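Beta-fructofuranosidase (Bifidobacterium adolescentis, PDB 6NOB) probably hydrolyses terminal beta-D-fructofuranoside residues from sugars such as sucrose, as a family 32 glycoside hydrolase. Local coordinates at residues A[216-221]-A[238-243]; A[261-266]-A[290-295]; A[343-348]-A[355-360]; A[385-390]-A[407-412]. One frame throughout, in Å; residues are numbered along the deposited sequence.

Overall arrangement
The four contacts follow one another along the chain, and all lie in the catalytic domain, consistent with the five-bladed beta-propeller of family 32. Contact 1 pairs the two middle strands of the sheet 190-256. Contacts 2 and 3 meet on the next sheet: strand 285-295 of contact 2 neighbours strand 337-347 of contact 3, and their centres are about 16 Å apart. Contact 1 is equally far from contact 3; Tyr220 touches Trp356 between the two sheets, and Gln238 touches Thr290 of contact 2. Contact 4, in the sheet of strands 385-396 and 405-415, touches none of the others; its nearest atoms are about 6 Å from contact 3. Successive sheets pack side by side around the domain.

Contact 1: residues A[216-221]-A[238-243]; sequences AIRLYL and QTTCLC
Leu221 and Cys241 meet on one face of this antiparallel pair, CD2 of the leucine lying 4.1 Å from SG of the cysteine. Leu219 sends CD1 to the same sulphur, and Ile217 and Cys243 continue the apolar row through their CB atoms, 4.1 Å apart. Strands 216-227 and 235-243 form a hairpin in the middle of a four-stranded propeller blade; strand 190-202 flanks one side and strand 253-256 the other. Ile217, Leu219 and Leu221 form the hydrogen-bonded pairs with Cys243, Cys241 and Thr239, Leu219 N reaching Cys241 O at 2.9 Å.

The opposite face turns polar. Thr240 OG1, anti to its backbone N (chi1 -163°), donates to Leu219 O from above the carbonyl plane, so that this oxygen takes a second bond beside that of Cys241 N. The same OG1 lies 3.6 Å above the Tyr220 ring plane, toward the rim, and accepts Arg218 NH1 at 3.0 Å, within the guanidinium plane. Leu242 CD2 covers one guanidinium face 3.4 Å above it, while NH2 forms a salt bridge with Asp206. A leucine in place of Arg218 would probably leave Asp206 without this positive partner and Thr240 OG1 without its NH1 donor. Donor to a carbonyl and acceptor from a guanidinium, one threonine hydroxyl thereby links the backbone to an arginine whose charge is met by Asp206.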
loop_
_atom_site.group_PDB
_atom_site.type_symbol
_atom_site.label_atom_id
_atom_site.label_comp_id
_atom_site.label_asym_id
_atom_site.label_seq_id
_atom_site.Cartn_x
_atom_site.Cartn_y
_atom_site.Cartn_z
ATOM N N ALA A 216 17.973 5.619 14.695
ATOM C CA ALA A 216 17.920 4.937 13.412
ATOM C C ALA A 216 16.577 4.233 13.283
ATOM O O ALA A 216 15.887 3.983 14.275
ATOM C CB ALA A 216 19.066 3.931 13.258
ATOM N N ILE A 217 16.215 3.928 12.040
ATOM C CA ILE A 217 15.076 3.068 11.733
ATOM C C ILE A 217 15.616 1.677 11.444
ATOM O O ILE A 217 16.458 1.506 10.553
ATOM C CB ILE A 217 14.272 3.587 10.530
ATOM C CG1 ILE A 217 13.863 5.046 10.707
ATOM C CG2 ILE A 217 13.046 2.715 10.295
ATOM C CD1 ILE A 217 13.298 5.656 9.434
ATOM N N ARG A 218 15.138 0.681 12.180
ATOM C CA ARG A 218 15.418 -0.708 11.852
ATOM C C ARG A 218 14.253 -1.272 11.051
ATOM O O ARG A 218 13.099 -1.207 11.488
ATOM C CB ARG A 218 15.660 -1.558 13.101
ATOM C CG ARG A 218 15.978 -3.010 12.759
ATOM C CD ARG A 218 16.660 -3.755 13.897
ATOM N NE ARG A 218 18.006 -3.260 14.178
ATOM C CZ ARG A 218 19.071 -3.500 13.416
ATOM N NH1 ARG A 218 18.951 -4.218 12.304
ATOM N NH2 ARG A 218 20.255 -3.014 13.762
ATOM N N LEU A 219 14.559 -1.818 9.882
ATOM C CA LEU A 219 13.559 -2.407 9.009
ATOM C C LEU A 219 13.695 -3.918 9.021
ATOM O O LEU A 219 14.807 -4.449 9.080
ATOM C CB LEU A 219 13.697 -1.871 7.585
ATOM C CG LEU A 219 13.554 -0.353 7.647
ATOM C CD1 LEU A 219 14.760 0.339 7.034
ATOM C CD2 LEU A 219 12.256 0.095 7.003
ATOM N N TYR A 220 12.553 -4.600 9.001
ATOM C CA TYR A 220 12.482 -6.045 8.822
ATOM C C TYR A 220 11.656 -6.301 7.572
ATOM O O TYR A 220 10.500 -5.875 7.500
ATOM C CB TYR A 220 11.847 -6.728 10.037
ATOM C CG TYR A 220 12.649 -6.608 11.314
ATOM C CD1 TYR A 220 13.578 -7.582 11.661
ATOM C CD2 TYR A 220 12.469 -5.533 12.178
ATOM C CE1 TYR A 220 14.312 -7.486 12.827
ATOM C CE2 TYR A 220 13.201 -5.427 13.349
ATOM C CZ TYR A 220 14.121 -6.409 13.667
ATOM O OH TYR A 220 14.855 -6.321 14.829
ATOM N N LEU A 221 12.242 -6.982 6.589
ATOM C CA LEU A 221 11.591 -7.154 5.299
ATOM C C LEU A 221 11.786 -8.576 4.795
ATOM O O LEU A 221 12.596 -9.346 5.318
ATOM C CB LEU A 221 12.120 -6.154 4.263
ATOM C CG LEU A 221 13.579 -6.339 3.836
ATOM C CD1 LEU A 221 13.724 -6.148 2.334
ATOM C CD2 LEU A 221 14.482 -5.375 4.589
ATOM N N GLN A 238 13.342 -13.561 5.967
ATOM C CA GLN A 238 13.247 -12.233 6.567
ATOM C C GLN A 238 14.631 -11.703 6.918
ATOM O O GLN A 238 15.438 -12.412 7.531
ATOM C CB GLN A 238 12.365 -12.259 7.817
ATOM C CG GLN A 238 11.220 -13.253 7.756
ATOM C CD GLN A 238 10.322 -13.038 6.552
ATOM O OE1 GLN A 238 10.188 -11.921 6.047
ATOM N NE2 GLN A 238 9.701 -14.113 6.085
ATOM N N THR A 239 14.894 -10.451 6.546
ATOM C CA THR A 239 16.174 -9.800 6.788
ATOM C C THR A 239 15.952 -8.487 7.532
ATOM O O THR A 239 14.822 -8.019 7.696
ATOM C CB THR A 239 16.930 -9.538 5.475
ATOM O OG1 THR A 239 16.264 -8.505 4.735
ATOM C CG2 THR A 239 16.987 -10.800 4.625
ATOM N N THR A 240 17.050 -7.888 7.987
ATOM C CA THR A 240 17.003 -6.613 8.685
ATOM C C THR A 240 18.078 -5.684 8.140
ATOM O O THR A 240 19.085 -6.129 7.582
ATOM C CB THR A 240 17.181 -6.777 10.210
ATOM O OG1 THR A 240 16.747 -5.583 10.872
ATOM C CG2 THR A 240 18.638 -7.035 10.567
ATOM N N CYS A 241 17.842 -4.384 8.300
ATOM C CA CYS A 241 18.812 -3.361 7.932
ATOM C C CYS A 241 18.422 -2.066 8.627
ATOM O O CYS A 241 17.314 -1.932 9.154
ATOM C CB CYS A 241 18.907 -3.185 6.407
ATOM S SG CYS A 241 17.393 -2.690 5.569
ATOM N N LEU A 242 19.356 -1.121 8.644
ATOM C CA LEU A 242 19.169 0.142 9.341
ATOM C C LEU A 242 19.116 1.296 8.356
ATOM O O LEU A 242 19.839 1.306 7.355
ATOM C CB LEU A 242 20.297 0.403 10.340
ATOM C CG LEU A 242 20.290 -0.393 11.637
ATOM C CD1 LEU A 242 21.512 -0.022 12.459
ATOM C CD2 LEU A 242 19.015 -0.117 12.410
ATOM N N CYS A 243 18.249 2.260 8.649
ATOM C CA CYS A 243 18.340 3.615 8.114
ATOM C C CYS A 243 18.807 4.520 9.247
ATOM O O CYS A 243 18.040 4.823 10.164
ATOM C CB CYS A 243 17.011 4.090 7.549
ATOM S SG CYS A 243 17.199 5.637 6.661
#

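Contact 2: residues A[261-266]-A[290-295]; sequences DDFGYD and TATNLP
The Phe263 ring meets Leu294 and Thr292 obliquely, its CD1 lying 4.0 Å from Leu294 CD2, the two side chains side by side and pointing the same way. Here the irregular linker between two blades of the beta-propeller is laid along strand 285-295. Beyond the contact the ring makes edge-to-face pairs with Phe267 and with Tyr358 of 355-360. The Asn293 amide approaches the Gly264 backbone, ND2 3.5 Å from CA; a chi1 of 51° places CG of this asparagine between its backbone N and carbonyl carbon, 4.0 Å from the same Gly264 CA.

The linker runs into strand 268-273, whose first residue, Arg268, probably opens the RDP motif of family 32 and forms a salt bridge with Asp266 OD1; Arg372 holds OD2. Gly264 N donates to Asn293 O at 3.1 Å. A beta carbon at this glycine would fall 2.4 Å from Asn293 OD1, a clash, so the close approach of loop and strand depends on the missing side chain. At the outer end Pro295 crosses Asp262 at about a right angle, with CG 3.7 Å from the aspartate CB.

Water fills in the polar links. One molecule donates to Asp266 OD2 at 2.6 Å and to Asn293 OD1, and accepts from Asp266 N. Nearby, Thr292 OG1 donates to Asp266 O at 2.7 Å, nearly along the C=O axis.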
loop_
_atom_site.group_PDB
_atom_site.type_symbol
_atom_site.label_atom_id
_atom_site.label_comp_id
_atom_site.label_asym_id
_atom_site.label_seq_id
_atom_site.Cartn_x
_atom_site.Cartn_y
_atom_site.Cartn_z
ATOM N N ASP A 261 9.802 -27.589 7.370
ATOM C CA ASP A 261 9.354 -27.865 6.011
ATOM C C ASP A 261 7.840 -27.810 5.850
ATOM O O ASP A 261 7.360 -27.812 4.712
ATOM C CB ASP A 261 9.870 -29.233 5.558
ATOM C CG ASP A 261 11.376 -29.254 5.367
ATOM O OD1 ASP A 261 11.965 -28.178 5.125
ATOM O OD2 ASP A 261 11.971 -30.348 5.458
ATOM N N ASP A 262 7.077 -27.761 6.942
ATOM C CA ASP A 262 5.628 -27.658 6.839
ATOM C C ASP A 262 5.140 -26.221 6.707
ATOM O O ASP A 262 3.962 -26.011 6.391
ATOM C CB ASP A 262 4.960 -28.328 8.045
ATOM C CG ASP A 262 4.860 -29.836 7.892
ATOM O OD1 ASP A 262 4.979 -30.335 6.751
ATOM O OD2 ASP A 262 4.662 -30.524 8.914
ATOM N N PHE A 263 6.001 -25.235 6.954
ATOM C CA PHE A 263 5.690 -23.867 6.563
ATOM C C PHE A 263 5.432 -23.823 5.064
ATOM O O PHE A 263 6.119 -24.487 4.282
ATOM C CB PHE A 263 6.850 -22.925 6.903
ATOM C CG PHE A 263 6.807 -22.356 8.298
ATOM C CD1 PHE A 263 6.664 -23.184 9.399
ATOM C CD2 PHE A 263 6.956 -20.990 8.508
ATOM C CE1 PHE A 263 6.642 -22.660 10.681
ATOM C CE2 PHE A 263 6.937 -20.457 9.786
ATOM C CZ PHE A 263 6.783 -21.295 10.875
ATOM N N GLY A 264 4.434 -23.048 4.657
ATOM C CA GLY A 264 4.289 -22.753 3.245
ATOM C C GLY A 264 5.504 -22.016 2.718
ATOM O O GLY A 264 6.160 -21.261 3.436
ATOM N N TYR A 265 5.825 -22.262 1.445
ATOM C CA TYR A 265 6.903 -21.511 0.813
ATOM C C TYR A 265 6.624 -20.014 0.844
ATOM O O TYR A 265 7.556 -19.210 0.962
ATOM C CB TYR A 265 7.111 -21.994 -0.621
ATOM C CG TYR A 265 7.707 -23.379 -0.708
ATOM C CD1 TYR A 265 8.815 -23.729 0.055
ATOM C CD2 TYR A 265 7.158 -24.340 -1.549
ATOM C CE1 TYR A 265 9.363 -25.000 -0.020
ATOM C CE2 TYR A 265 7.694 -25.610 -1.629
ATOM C CZ TYR A 265 8.796 -25.934 -0.865
ATOM O OH TYR A 265 9.334 -27.196 -0.946
ATOM N N ASP A 266 5.354 -19.624 0.742
ATOM C CA ASP A 266 4.952 -18.247 1.001
ATOM C C ASP A 266 5.135 -17.946 2.485
ATOM O O ASP A 266 4.452 -18.531 3.333
ATOM C CB ASP A 266 3.498 -18.034 0.585
ATOM C CG ASP A 266 3.255 -18.354 -0.879
ATOM O OD1 ASP A 266 3.718 -17.574 -1.737
ATOM O OD2 ASP A 266 2.601 -19.381 -1.170
ATOM N N THR A 290 4.306 -13.054 10.708
ATOM C CA THR A 290 4.613 -13.291 9.309
ATOM C C THR A 290 3.429 -14.003 8.671
ATOM O O THR A 290 2.654 -14.688 9.344
ATOM C CB THR A 290 5.899 -14.118 9.137
ATOM O OG1 THR A 290 5.975 -15.115 10.164
ATOM C CG2 THR A 290 7.123 -13.223 9.234
ATOM N N ALA A 291 3.289 -13.823 7.362
ATOM C CA ALA A 291 2.174 -14.378 6.607
ATOM C C ALA A 291 2.614 -15.672 5.929
ATOM O O ALA A 291 3.573 -15.673 5.152
ATOM C CB ALA A 291 1.671 -13.372 5.574
ATOM N N THR A 292 1.912 -16.763 6.221
ATOM C CA THR A 292 2.192 -18.054 5.600
ATOM C C THR A 292 0.935 -18.916 5.681
ATOM O O THR A 292 -0.166 -18.420 5.941
ATOM C CB THR A 292 3.390 -18.740 6.265
ATOM O OG1 THR A 292 3.727 -19.922 5.530
ATOM C CG2 THR A 292 3.067 -19.119 7.701
ATOM N N ASN A 293 1.101 -20.215 5.438
ATOM C CA ASN A 293 0.044 -21.197 5.626
ATOM C C ASN A 293 0.635 -22.413 6.323
ATOM O O ASN A 293 1.831 -22.690 6.209
ATOM C CB ASN A 293 -0.611 -21.602 4.293
ATOM C CG ASN A 293 0.409 -22.006 3.237
ATOM O OD1 ASN A 293 0.849 -21.183 2.434
ATOM N ND2 ASN A 293 0.784 -23.281 3.234
ATOM N N LEU A 294 -0.208 -23.134 7.053
ATOM C CA LEU A 294 0.240 -24.297 7.801
ATOM C C LEU A 294 -0.669 -25.479 7.515
ATOM O O LEU A 294 -1.831 -25.298 7.135
ATOM C CB LEU A 294 0.262 -24.006 9.311
ATOM C CG LEU A 294 1.344 -23.025 9.778
ATOM C CD1 LEU A 294 1.166 -22.662 11.248
ATOM C CD2 LEU A 294 2.732 -23.598 9.527
ATOM N N PRO A 295 -0.166 -26.706 7.668
ATOM C CA PRO A 295 -1.026 -27.880 7.477
ATOM C C PRO A 295 -2.159 -27.892 8.492
ATOM O O PRO A 295 -1.946 -27.660 9.684
ATOM C CB PRO A 295 -0.073 -29.066 7.680
ATOM C CG PRO A 295 1.299 -28.506 7.524
ATOM C CD PRO A 295 1.227 -27.079 7.966
HETATM O O HOH W 1 1.594 -25.272 4.715
HETATM O O HOH W 2 2.919 -21.520 0.299
#

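Contact 3: residues A[343-348]-A[355-360]; sequences LFSAKK and TWRYEG
Ala346 sets its methyl over the centre of the Trp356 six-membered ring, a CH-pi contact in which CB lies 3.4 Å from the centroid and 8° off the ring normal. Phe344 and Tyr358 make the second aromatic contact: CD1 of the tyrosine sits above one face of the phenylalanine, toward the rim and 3.7 Å from CE2, with the ring planes 37° apart. The Trp356 ring also meets that of Tyr220, from the neighbouring sheet, with planes at about 80°.

Backbone bonds join strands 337-347 and 357-365 as a beta hairpin of a propeller blade, with strand 285-295 on the far side of 337-347. Arg357 N gives to Ser345 O at 2.7 Å and Ser345 N returns the bond to Arg357 O. Glu359 N, two residues on, donates to Leu343 O.

Polar groups gather where Ser345 and Arg357 share a face, and Glu359 reaches them. Arg357 grips Glu359 OE1 side-on with NE at 2.9 Å and NH2 at 2.8 Å, the oxygen in the guanidinium plane; NH2 meets its syn lone pair, whereas NE comes from above the carboxylate plane. Ser345 OG also lies very close to OE1, at a modelled length too short to be trusted in detail. A glutamine in place of Glu359 would probably leave the Arg357 guanidinium without its counter-charge, with the like charge of Arg285 close by. Arg285 NE itself hydrogen-bonds Ser345 OG.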
loop_
_atom_site.group_PDB
_atom_site.type_symbol
_atom_site.label_atom_id
_atom_site.label_comp_id
_atom_site.label_asym_id
_atom_site.label_seq_id
_atom_site.Cartn_x
_atom_site.Cartn_y
_atom_site.Cartn_z
ATOM N N LEU A 343 3.971 -16.482 14.510
ATOM C CA LEU A 343 4.489 -15.504 15.454
ATOM C C LEU A 343 5.915 -15.854 15.863
ATOM O O LEU A 343 6.229 -17.019 16.127
ATOM C CB LEU A 343 3.593 -15.429 16.691
ATOM C CG LEU A 343 3.863 -14.292 17.677
ATOM C CD1 LEU A 343 3.622 -12.943 17.025
ATOM C CD2 LEU A 343 3.000 -14.452 18.916
ATOM N N PHE A 344 6.772 -14.835 15.911
ATOM C CA PHE A 344 8.150 -14.959 16.362
ATOM C C PHE A 344 8.446 -13.867 17.380
ATOM O O PHE A 344 7.822 -12.803 17.373
ATOM C CB PHE A 344 9.150 -14.849 15.204
ATOM C CG PHE A 344 8.992 -15.908 14.151
ATOM C CD1 PHE A 344 8.061 -15.763 13.134
ATOM C CD2 PHE A 344 9.790 -17.039 14.167
ATOM C CE1 PHE A 344 7.922 -16.733 12.161
ATOM C CE2 PHE A 344 9.656 -18.012 13.197
ATOM C CZ PHE A 344 8.721 -17.860 12.192
ATOM N N SER A 345 9.415 -14.130 18.256
ATOM C CA SER A 345 9.812 -13.142 19.251
ATOM C C SER A 345 11.322 -13.162 19.437
ATOM O O SER A 345 11.973 -14.198 19.282
ATOM C CB SER A 345 9.138 -13.377 20.608
ATOM O OG SER A 345 9.516 -14.622 21.157
ATOM N N ALA A 346 11.866 -11.998 19.784
ATOM C CA ALA A 346 13.289 -11.836 20.044
ATOM C C ALA A 346 13.487 -10.964 21.274
ATOM O O ALA A 346 12.726 -10.020 21.505
ATOM C CB ALA A 346 14.011 -11.214 18.844
ATOM N N LYS A 347 14.515 -11.279 22.058
ATOM C CA LYS A 347 14.816 -10.493 23.247
ATOM C C LYS A 347 15.411 -9.147 22.856
ATOM O O LYS A 347 16.377 -9.080 22.089
ATOM C CB LYS A 347 15.778 -11.250 24.161
ATOM C CG LYS A 347 16.058 -10.534 25.471
ATOM C CD LYS A 347 16.147 -11.508 26.635
ATOM C CE LYS A 347 16.135 -10.775 27.970
ATOM N NZ LYS A 347 17.275 -11.178 28.841
ATOM N N LYS A 348 14.828 -8.074 23.382
ATOM C CA LYS A 348 15.372 -6.746 23.158
ATOM C C LYS A 348 16.668 -6.569 23.954
ATOM O O LYS A 348 16.850 -7.194 25.003
ATOM C CB LYS A 348 14.353 -5.682 23.556
ATOM C CG LYS A 348 13.096 -5.694 22.695
ATOM C CD LYS A 348 12.031 -4.750 23.232
ATOM C CE LYS A 348 11.489 -5.224 24.572
ATOM N NZ LYS A 348 10.307 -4.426 25.002
ATOM N N THR A 355 18.520 -13.821 17.843
ATOM C CA THR A 355 17.736 -14.830 17.149
ATOM C C THR A 355 16.247 -14.617 17.390
ATOM O O THR A 355 15.828 -14.014 18.382
ATOM C CB THR A 355 18.132 -16.239 17.587
ATOM O OG1 THR A 355 17.831 -16.417 18.976
ATOM C CG2 THR A 355 19.616 -16.465 17.357
ATOM N N TRP A 356 15.445 -15.133 16.466
ATOM C CA TRP A 356 13.997 -14.991 16.511
ATOM C C TRP A 356 13.378 -16.348 16.811
ATOM O O TRP A 356 13.539 -17.296 16.036
ATOM C CB TRP A 356 13.475 -14.400 15.201
ATOM C CG TRP A 356 13.819 -12.947 15.100
ATOM C CD1 TRP A 356 14.977 -12.410 14.616
ATOM C CD2 TRP A 356 13.020 -11.842 15.542
ATOM N NE1 TRP A 356 14.940 -11.039 14.711
ATOM C CE2 TRP A 356 13.749 -10.666 15.277
ATOM C CE3 TRP A 356 11.753 -11.734 16.124
ATOM C CZ2 TRP A 356 13.253 -9.398 15.573
ATOM C CZ3 TRP A 356 11.265 -10.473 16.420
ATOM C CH2 TRP A 356 12.014 -9.323 16.144
ATOM N N ARG A 357 12.686 -16.434 17.944
ATOM C CA ARG A 357 12.127 -17.681 18.446
ATOM C C ARG A 357 10.729 -17.892 17.877
ATOM O O ARG A 357 9.880 -17.002 17.962
ATOM C CB ARG A 357 12.084 -17.642 19.973
ATOM C CG ARG A 357 11.643 -18.922 20.648
ATOM C CD ARG A 357 11.699 -18.754 22.160
ATOM N NE ARG A 357 10.682 -17.822 22.642
ATOM C CZ ARG A 357 10.699 -17.249 23.842
ATOM N NH1 ARG A 357 11.691 -17.503 24.686
ATOM N NH2 ARG A 357 9.727 -16.419 24.198
ATOM N N TYR A 358 10.495 -19.069 17.299
ATOM C CA TYR A 358 9.179 -19.377 16.754
ATOM C C TYR A 358 8.192 -19.631 17.887
ATOM O O TYR A 358 8.436 -20.466 18.763
ATOM C CB TYR A 358 9.254 -20.590 15.826
ATOM C CG TYR A 358 7.925 -20.974 15.207
ATOM C CD1 TYR A 358 7.018 -20.002 14.808
ATOM C CD2 TYR A 358 7.580 -22.309 15.021
ATOM C CE1 TYR A 358 5.803 -20.345 14.246
ATOM C CE2 TYR A 358 6.365 -22.662 14.459
ATOM C CZ TYR A 358 5.480 -21.674 14.074
ATOM O OH TYR A 358 4.269 -22.009 13.514
ATOM N N GLU A 359 7.074 -18.907 17.869
ATOM C CA GLU A 359 6.079 -18.979 18.930
ATOM C C GLU A 359 4.810 -19.714 18.518
ATOM O O GLU A 359 3.869 -19.789 19.316
ATOM C CB GLU A 359 5.719 -17.567 19.408
ATOM C CG GLU A 359 6.899 -16.750 19.916
ATOM C CD GLU A 359 7.126 -16.919 21.407
ATOM O OE1 GLU A 359 8.189 -16.492 21.904
ATOM O OE2 GLU A 359 6.240 -17.481 22.086
ATOM N N GLY A 360 4.752 -20.258 17.305
ATOM C CA GLY A 360 3.554 -20.896 16.818
ATOM C C GLY A 360 2.656 -19.916 16.092
ATOM O O GLY A 360 2.919 -18.709 16.051
#

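Contact 4: residues A[385-390]-A[407-412]; sequences VTVAVG and WYAGDL
Thr386, which with Tyr408 has the most surface buried here, presents CG2 to Leu412 CD1 at 3.9 Å, the two side chains crossing at about a right angle. Its OG1 hydrogen-bonds a water at 2.6 Å that also accepts from Leu412 N, and Gln381 NE2 bonds the same hydroxyl. Its backbone is held at both ends by Gly410, whose N reaches Thr386 O at 2.9 Å.

At the other end, Tyr408 turns its ring edge to the backbone of Ala388: CD1 is 3.2 Å from Ala388 O, near the ring plane. Tyr408 N donates to that same oxygen, while the phenol OH is fixed by Asp365 and Tyr374. Ala388 answers with N to Tyr408 O at 2.7 Å, and its CB packs on Tyr408 CD1.

On the reverse face, shared with Val387 and Ala409, Val389 CG2 rests on Trp407 CB at 4.0 Å. Separately, Val385 CG1 packs on Ala409 CB. The segments run antiparallel at 165° and belong to the hairpin of strands 385-396 and 405-415, bordered by 377-382 and 418-428, consistent with a blade of the family 32 five-bladed beta-propeller.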
loop_
_atom_site.group_PDB
_atom_site.type_symbol
_atom_site.label_atom_id
_atom_site.label_comp_id
_atom_site.label_asym_id
_atom_site.label_seq_id
_atom_site.Cartn_x
_atom_site.Cartn_y
_atom_site.Cartn_z
ATOM N N VAL A 385 -7.724 -3.732 23.270
ATOM C CA VAL A 385 -8.089 -4.936 22.531
ATOM C C VAL A 385 -6.972 -5.270 21.550
ATOM O O VAL A 385 -6.426 -4.376 20.892
ATOM C CB VAL A 385 -9.433 -4.758 21.789
ATOM C CG1 VAL A 385 -9.673 -5.905 20.815
ATOM C CG2 VAL A 385 -10.581 -4.652 22.784
ATOM N N THR A 386 -6.622 -6.554 21.465
ATOM C CA THR A 386 -5.640 -7.013 20.490
ATOM C C THR A 386 -6.313 -7.209 19.136
ATOM O O THR A 386 -7.388 -7.811 19.050
ATOM C CB THR A 386 -4.989 -8.319 20.947
ATOM O OG1 THR A 386 -4.271 -8.103 22.170
ATOM C CG2 THR A 386 -4.022 -8.834 19.885
ATOM N N VAL A 387 -5.677 -6.702 18.080
ATOM C CA VAL A 387 -6.235 -6.733 16.733
ATOM C C VAL A 387 -5.217 -7.352 15.788
ATOM O O VAL A 387 -4.045 -6.957 15.784
ATOM C CB VAL A 387 -6.627 -5.325 16.243
ATOM C CG1 VAL A 387 -7.205 -5.396 14.836
ATOM C CG2 VAL A 387 -7.617 -4.675 17.205
ATOM N N ALA A 388 -5.662 -8.317 14.985
ATOM C CA ALA A 388 -4.876 -8.859 13.886
ATOM C C ALA A 388 -5.525 -8.476 12.563
ATOM O O ALA A 388 -6.754 -8.498 12.434
ATOM C CB ALA A 388 -4.744 -10.381 13.984
ATOM N N VAL A 389 -4.694 -8.113 11.589
ATOM C CA VAL A 389 -5.143 -7.680 10.270
ATOM C C VAL A 389 -4.330 -8.427 9.221
ATOM O O VAL A 389 -3.100 -8.500 9.322
ATOM C CB VAL A 389 -4.992 -6.155 10.089
ATOM C CG1 VAL A 389 -5.444 -5.733 8.707
ATOM C CG2 VAL A 389 -5.778 -5.405 11.157
ATOM N N GLY A 390 -5.010 -8.986 8.223
ATOM C CA GLY A 390 -4.331 -9.721 7.173
ATOM C C GLY A 390 -5.220 -9.904 5.964
ATOM O O GLY A 390 -6.449 -9.834 6.055
ATOM N N TRP A 407 -9.881 -7.989 9.481
ATOM C CA TRP A 407 -9.413 -7.701 10.829
ATOM C C TRP A 407 -10.062 -8.659 11.822
ATOM O O TRP A 407 -11.199 -9.100 11.637
ATOM C CB TRP A 407 -9.690 -6.245 11.241
ATOM C CG TRP A 407 -11.141 -5.827 11.265
ATOM C CD1 TRP A 407 -11.808 -5.136 10.295
ATOM C CD2 TRP A 407 -12.090 -6.046 12.323
ATOM N NE1 TRP A 407 -13.110 -4.922 10.674
ATOM C CE2 TRP A 407 -13.310 -5.470 11.913
ATOM C CE3 TRP A 407 -12.029 -6.680 13.569
ATOM C CZ2 TRP A 407 -14.459 -5.506 12.706
ATOM C CZ3 TRP A 407 -13.174 -6.718 14.353
ATOM C CH2 TRP A 407 -14.371 -6.134 13.917
ATOM N N TYR A 408 -9.315 -8.981 12.877
ATOM C CA TYR A 408 -9.765 -9.896 13.921
ATOM C C TYR A 408 -9.438 -9.269 15.268
ATOM O O TYR A 408 -8.276 -8.950 15.532
ATOM C CB TYR A 408 -9.088 -11.268 13.804
ATOM C CG TYR A 408 -8.944 -11.819 12.398
ATOM C CD1 TYR A 408 -7.983 -11.320 11.525
ATOM C CD2 TYR A 408 -9.748 -12.864 11.957
ATOM C CE1 TYR A 408 -7.844 -11.828 10.251
ATOM C CE2 TYR A 408 -9.615 -13.380 10.682
ATOM C CZ TYR A 408 -8.661 -12.859 9.834
ATOM O OH TYR A 408 -8.522 -13.370 8.563
ATOM N N ALA A 409 -10.448 -9.106 16.119
ATOM C CA ALA A 409 -10.285 -8.444 17.406
ATOM C C ALA A 409 -10.611 -9.405 18.542
ATOM O O ALA A 409 -11.569 -10.180 18.456
ATOM C CB ALA A 409 -11.174 -7.198 17.504
ATOM N N GLY A 410 -9.817 -9.347 19.603
ATOM C CA GLY A 410 -10.038 -10.229 20.732
ATOM C C GLY A 410 -8.971 -10.062 21.789
ATOM O O GLY A 410 -8.323 -9.017 21.882
ATOM N N ASP A 411 -8.795 -11.108 22.591
ATOM C CA ASP A 411 -7.842 -11.112 23.692
ATOM C C ASP A 411 -6.691 -12.057 23.374
ATOM O O ASP A 411 -6.916 -13.219 23.019
ATOM C CB ASP A 411 -8.516 -11.532 24.999
ATOM C CG ASP A 411 -9.803 -10.776 25.260
ATOM O OD1 ASP A 411 -9.868 -9.574 24.928
ATOM O OD2 ASP A 411 -10.752 -11.386 25.795
ATOM N N LEU A 412 -5.467 -11.552 23.496
ATOM C CA LEU A 412 -4.272 -12.386 23.420
ATOM C C LEU A 412 -4.156 -13.198 24.704
ATOM O O LEU A 412 -3.949 -12.634 25.782
ATOM C CB LEU A 412 -3.043 -11.508 23.221
ATOM C CG LEU A 412 -1.959 -11.961 22.247
ATOM C CD1 LEU A 412 -2.559 -12.314 20.899
ATOM C CD2 LEU A 412 -0.924 -10.863 22.107
HETATM O O HOH W 3 -5.194 -8.927 24.474
#